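Local coordinates for protein apical membrane antigen 1 (Babesia divergens, PDB 4APM) that probably helps the parasite invade host cells at the moving junction, as an apical membrane antigen represented here by its three-domain fragment, at residues A[252-256]-A[325-329]; A[245-249]-A[319-325]. One frame throughout, in Å; residues are numbered along the deposited sequence.

Interactions 1 and 2 are two levels of one helix-on-sheet unit in what is probably domain II, their centres about 9 Å apart. Interaction 2 joins the loop leading into helix 249-257 to the hairpin between strands 316-320 and 325-329; interaction 1 seats the following helical turn on strand 325-329. Leu325 belongs to both. Thr246 fills the seam: its CG2 lies 3.7 Å from Cys326 CB, and its OG1 is 3.5 Å from Cys252 N. Tyr319 CB packs 3.9 Å from Cys252 SG, so the disulfide also touches the neighbouring strand. A glycerol, probably from the crystallisation liquor, bonds Asp248. Neither contact lies at the calcium site formed in part by Gly120 and Asp122; both are structural.

Interaction 1: A[252-256]-A[325-329]; sequences CSALM and LCRVI
A helix cross-linked to the strand beneath it by a disulfide is a recurring feature of PAN-like modules, the clan to which this family belongs, and this contact fits it in what is probably domain II. Residues 252-256 form a regular helical turn, phi/psi near -60°/-45°, with Met256 N bonded to Cys252 O at 3.1 Å. Residues 325-329 are extended. The short axes run 8.9 Å apart at closest approach, with N-to-C directions 28° apart (signed crossing -28°). Register is set by Cys252 opposite Cys326 (CA-CA 5.5 Å) and Met256 opposite Val328 (CA-CA 5.9 Å).

Periodicities explain the match. Cys252, Leu255 and Met256 share the strand-facing side of the helix, while strand alternation directs Cys326 and Val328 toward it and turns Leu325, Arg327 and Ile329 away. Both cysteines are t (chi1 180° and 179°), extending straight across the gap into an S-S bond with chi3 +68°.

Val328, with chi1 near 0°, is the bump beside the disulfide; its CG1 enters a hollow between Leu255 CD1 (4.4 Å), Met256 CB (4.2 Å) and Cys326 SG (4.1 Å). Leu255, off-well at chi1 -145°, lies along one flank, CD1 reaching 4.3 Å from Cys326 SG. Met256 meets Val328 through the root of its side chain, CB to CB at 4.2 Å, then leads away, touching Ala317 of strand 316-320. Leu255 and Val328 also touch Phe242 on the other adjoining strand. The interface buries a modest 230 Å², and its tightest link is covalent: Cys252 SG to Cys326 SG, 2.1 Å.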
# COMPACT_ATOMS: atom_id res chain seq x y z
N CYS A 252 9.70 6.42 5.04
CA CYS A 252 8.33 6.83 5.32
C CYS A 252 7.32 5.67 5.10
O CYS A 252 6.46 5.37 5.96
CB CYS A 252 7.97 7.99 4.42
SG CYS A 252 6.30 8.57 4.67
N SER A 253 7.49 4.97 3.98
CA SER A 253 6.65 3.86 3.67
C SER A 253 6.76 2.78 4.76
O SER A 253 5.74 2.26 5.23
CB SER A 253 6.98 3.30 2.28
OG SER A 253 6.08 2.27 1.95
N ALA A 254 7.98 2.48 5.21
CA ALA A 254 8.17 1.40 6.20
C ALA A 254 7.57 1.75 7.57
O ALA A 254 7.10 0.87 8.29
CB ALA A 254 9.65 1.05 6.35
N LEU A 255 7.62 3.04 7.91
CA LEU A 255 7.08 3.57 9.17
C LEU A 255 5.57 3.42 9.22
O LEU A 255 4.99 3.10 10.25
CB LEU A 255 7.41 5.07 9.25
CG LEU A 255 7.75 5.76 10.56
CD1 LEU A 255 7.43 7.26 10.47
CD2 LEU A 255 7.09 5.13 11.78
N MET A 256 4.92 3.82 8.12
CA MET A 256 3.48 3.72 8.00
C MET A 256 3.04 2.24 7.98
O MET A 256 2.04 1.85 8.64
CB MET A 256 3.05 4.44 6.72
CG MET A 256 1.62 4.14 6.34
SD MET A 256 1.35 3.56 4.68
CE MET A 256 2.49 4.45 3.57
N LEU A 325 9.56 15.29 5.81
CA LEU A 325 8.55 15.01 6.80
C LEU A 325 7.56 13.94 6.30
O LEU A 325 6.92 14.12 5.26
CB LEU A 325 7.86 16.26 7.30
CG LEU A 325 6.88 16.08 8.47
CD1 LEU A 325 7.60 15.74 9.77
CD2 LEU A 325 6.09 17.36 8.67
N CYS A 326 7.49 12.85 7.04
CA CYS A 326 6.55 11.79 6.77
C CYS A 326 5.33 11.95 7.69
O CYS A 326 5.45 11.84 8.90
CB CYS A 326 7.22 10.43 7.00
SG CYS A 326 6.14 9.00 6.73
N ARG A 327 4.15 12.22 7.13
CA ARG A 327 2.95 12.33 7.94
C ARG A 327 2.06 11.10 7.75
O ARG A 327 1.44 10.95 6.70
CB ARG A 327 2.16 13.60 7.61
CG ARG A 327 2.96 14.90 7.77
CD ARG A 327 2.01 16.11 7.81
NE ARG A 327 1.18 16.23 6.60
CZ ARG A 327 -0.14 15.99 6.54
NH1 ARG A 327 -0.85 15.66 7.63
NH2 ARG A 327 -0.78 16.14 5.39
N VAL A 328 2.00 10.22 8.74
CA VAL A 328 1.10 9.10 8.61
C VAL A 328 -0.31 9.40 9.13
O VAL A 328 -0.48 10.17 10.08
CB VAL A 328 1.72 7.71 8.94
CG1 VAL A 328 3.19 7.80 9.30
CG2 VAL A 328 0.87 6.86 9.88
N ILE A 329 -1.30 8.98 8.34
CA ILE A 329 -2.69 9.33 8.58
C ILE A 329 -3.59 8.09 8.70
O ILE A 329 -3.25 7.02 8.25
CB ILE A 329 -3.26 10.26 7.49
CG1 ILE A 329 -3.21 9.59 6.10
CG2 ILE A 329 -2.56 11.63 7.53
CD1 ILE A 329 -3.92 10.35 5.00

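Interaction 2: A[245-249]-A[319-325]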
# COMPACT_ATOMS: atom_id res chain seq x y z
N PHE A 245 10.35 12.82 10.71
CA PHE A 245 11.27 13.06 9.61
C PHE A 245 11.90 11.75 9.23
O PHE A 245 12.31 10.99 10.12
CB PHE A 245 12.34 14.08 10.03
CG PHE A 245 11.80 15.49 10.10
CD1 PHE A 245 11.65 16.25 8.95
CD2 PHE A 245 11.38 16.03 11.32
CE1 PHE A 245 11.12 17.54 9.01
CE2 PHE A 245 10.85 17.32 11.39
CZ PHE A 245 10.72 18.07 10.24
N THR A 246 11.91 11.43 7.93
CA THR A 246 12.52 10.21 7.44
C THR A 246 13.48 10.57 6.30
O THR A 246 13.39 11.65 5.74
CB THR A 246 11.47 9.17 6.95
OG1 THR A 246 10.78 9.67 5.81
CG2 THR A 246 10.41 8.86 8.05
N ARG A 247 14.38 9.66 5.97
CA ARG A 247 15.47 9.94 5.04
C ARG A 247 15.03 9.83 3.59
O ARG A 247 15.63 10.41 2.71
CB ARG A 247 16.63 8.99 5.29
CG ARG A 247 17.50 9.44 6.44
CD ARG A 247 18.50 8.38 6.81
NE ARG A 247 17.84 7.25 7.44
CZ ARG A 247 18.47 6.17 7.85
NH1 ARG A 247 19.79 6.11 7.71
NH2 ARG A 247 17.80 5.17 8.39
N ASP A 248 13.93 9.12 3.34
CA ASP A 248 13.44 8.93 1.97
C ASP A 248 12.01 8.38 2.01
O ASP A 248 11.51 8.02 3.08
CB ASP A 248 14.39 8.00 1.16
CG ASP A 248 14.84 6.81 1.97
OD1 ASP A 248 13.98 6.16 2.62
OD2 ASP A 248 16.06 6.49 1.95
N ALA A 249 11.34 8.39 0.85
CA ALA A 249 10.01 7.79 0.71
C ALA A 249 9.95 6.37 1.27
O ALA A 249 9.03 6.02 2.02
CB ALA A 249 9.55 7.84 -0.75
N TYR A 319 4.57 11.94 2.09
CA TYR A 319 5.98 12.14 2.21
C TYR A 319 6.37 13.40 1.45
O TYR A 319 6.21 13.47 0.24
CB TYR A 319 6.74 10.95 1.66
CG TYR A 319 8.21 11.20 1.66
CD1 TYR A 319 8.89 11.45 2.85
CD2 TYR A 319 8.91 11.35 0.46
CE1 TYR A 319 10.26 11.69 2.86
CE2 TYR A 319 10.25 11.61 0.44
CZ TYR A 319 10.92 11.79 1.64
OH TYR A 319 12.25 12.09 1.60
N ASP A 320 6.88 14.38 2.17
CA ASP A 320 7.33 15.62 1.56
C ASP A 320 8.80 15.47 1.21
O ASP A 320 9.65 15.46 2.10
CB ASP A 320 7.15 16.80 2.52
CG ASP A 320 7.44 18.14 1.86
OD1 ASP A 320 8.42 18.23 1.07
OD2 ASP A 320 6.68 19.08 2.10
N SER A 321 9.11 15.32 -0.07
CA SER A 321 10.50 15.08 -0.45
C SER A 321 11.41 16.30 -0.29
O SER A 321 12.61 16.15 -0.29
CB SER A 321 10.60 14.52 -1.88
OG SER A 321 10.00 15.42 -2.79
N ASN A 322 10.83 17.50 -0.11
CA ASN A 322 11.63 18.71 0.18
C ASN A 322 12.07 18.83 1.63
O ASN A 322 13.13 19.39 1.90
CB ASN A 322 10.89 19.99 -0.23
CG ASN A 322 10.37 19.94 -1.66
OD1 ASN A 322 9.20 20.22 -1.91
ND2 ASN A 322 11.23 19.54 -2.59
N THR A 323 11.25 18.35 2.56
CA THR A 323 11.55 18.45 3.98
C THR A 323 11.93 17.10 4.61
O THR A 323 12.59 17.04 5.67
CB THR A 323 10.36 19.06 4.77
OG1 THR A 323 9.18 18.27 4.56
CG2 THR A 323 10.08 20.49 4.33
N GLY A 324 11.47 16.02 3.99
CA GLY A 324 11.59 14.70 4.59
C GLY A 324 10.53 14.41 5.64
O GLY A 324 10.57 13.37 6.31
N LEU A 325 9.56 15.29 5.81
CA LEU A 325 8.55 15.01 6.80
C LEU A 325 7.56 13.94 6.30
O LEU A 325 6.92 14.12 5.26
CB LEU A 325 7.86 16.26 7.30
CG LEU A 325 6.88 16.08 8.47
CD1 LEU A 325 7.60 15.74 9.77
CD2 LEU A 325 6.09 17.36 8.67
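Phe245 lays its ring over Leu325, whose CD1 sits 3.8 Å from the ring centroid and 6° off the normal, a CH-pi contact over the face; at the ring edge Phe245 CD1 lies 3.5 Å from Thr323 O. Phe245 and Leu325 form an antiparallel non-hydrogen-bonded pair (CA-CA 4.4 Å), and the adjoining bond runs from Thr246 N to Gly324 O (2.9 Å, 171°). Gly324 has phi/psi 80°/7°; a CB there would lie 3.0 Å from Thr246 O and, at these angles, also press on the carbonyl O of Thr323. The turn is held by Gly324 N to Asp320 O (2.7 Å), an Asx turn at Asp320 OD1 and an ST turn at Thr323 OG1. Deeper in, Tyr319 offers a ring face to the Asp248-Ala249 peptide, with Ala249 N 3.4 Å from Tyr319 CE2. Asp248 OD1 accepts from Glu251 N, capping helix 249-257, and also bonds a glycerol. A beta hairpin packed against a capped helix start is consistent with the PAN-like fold of AMA1, probably its domain II.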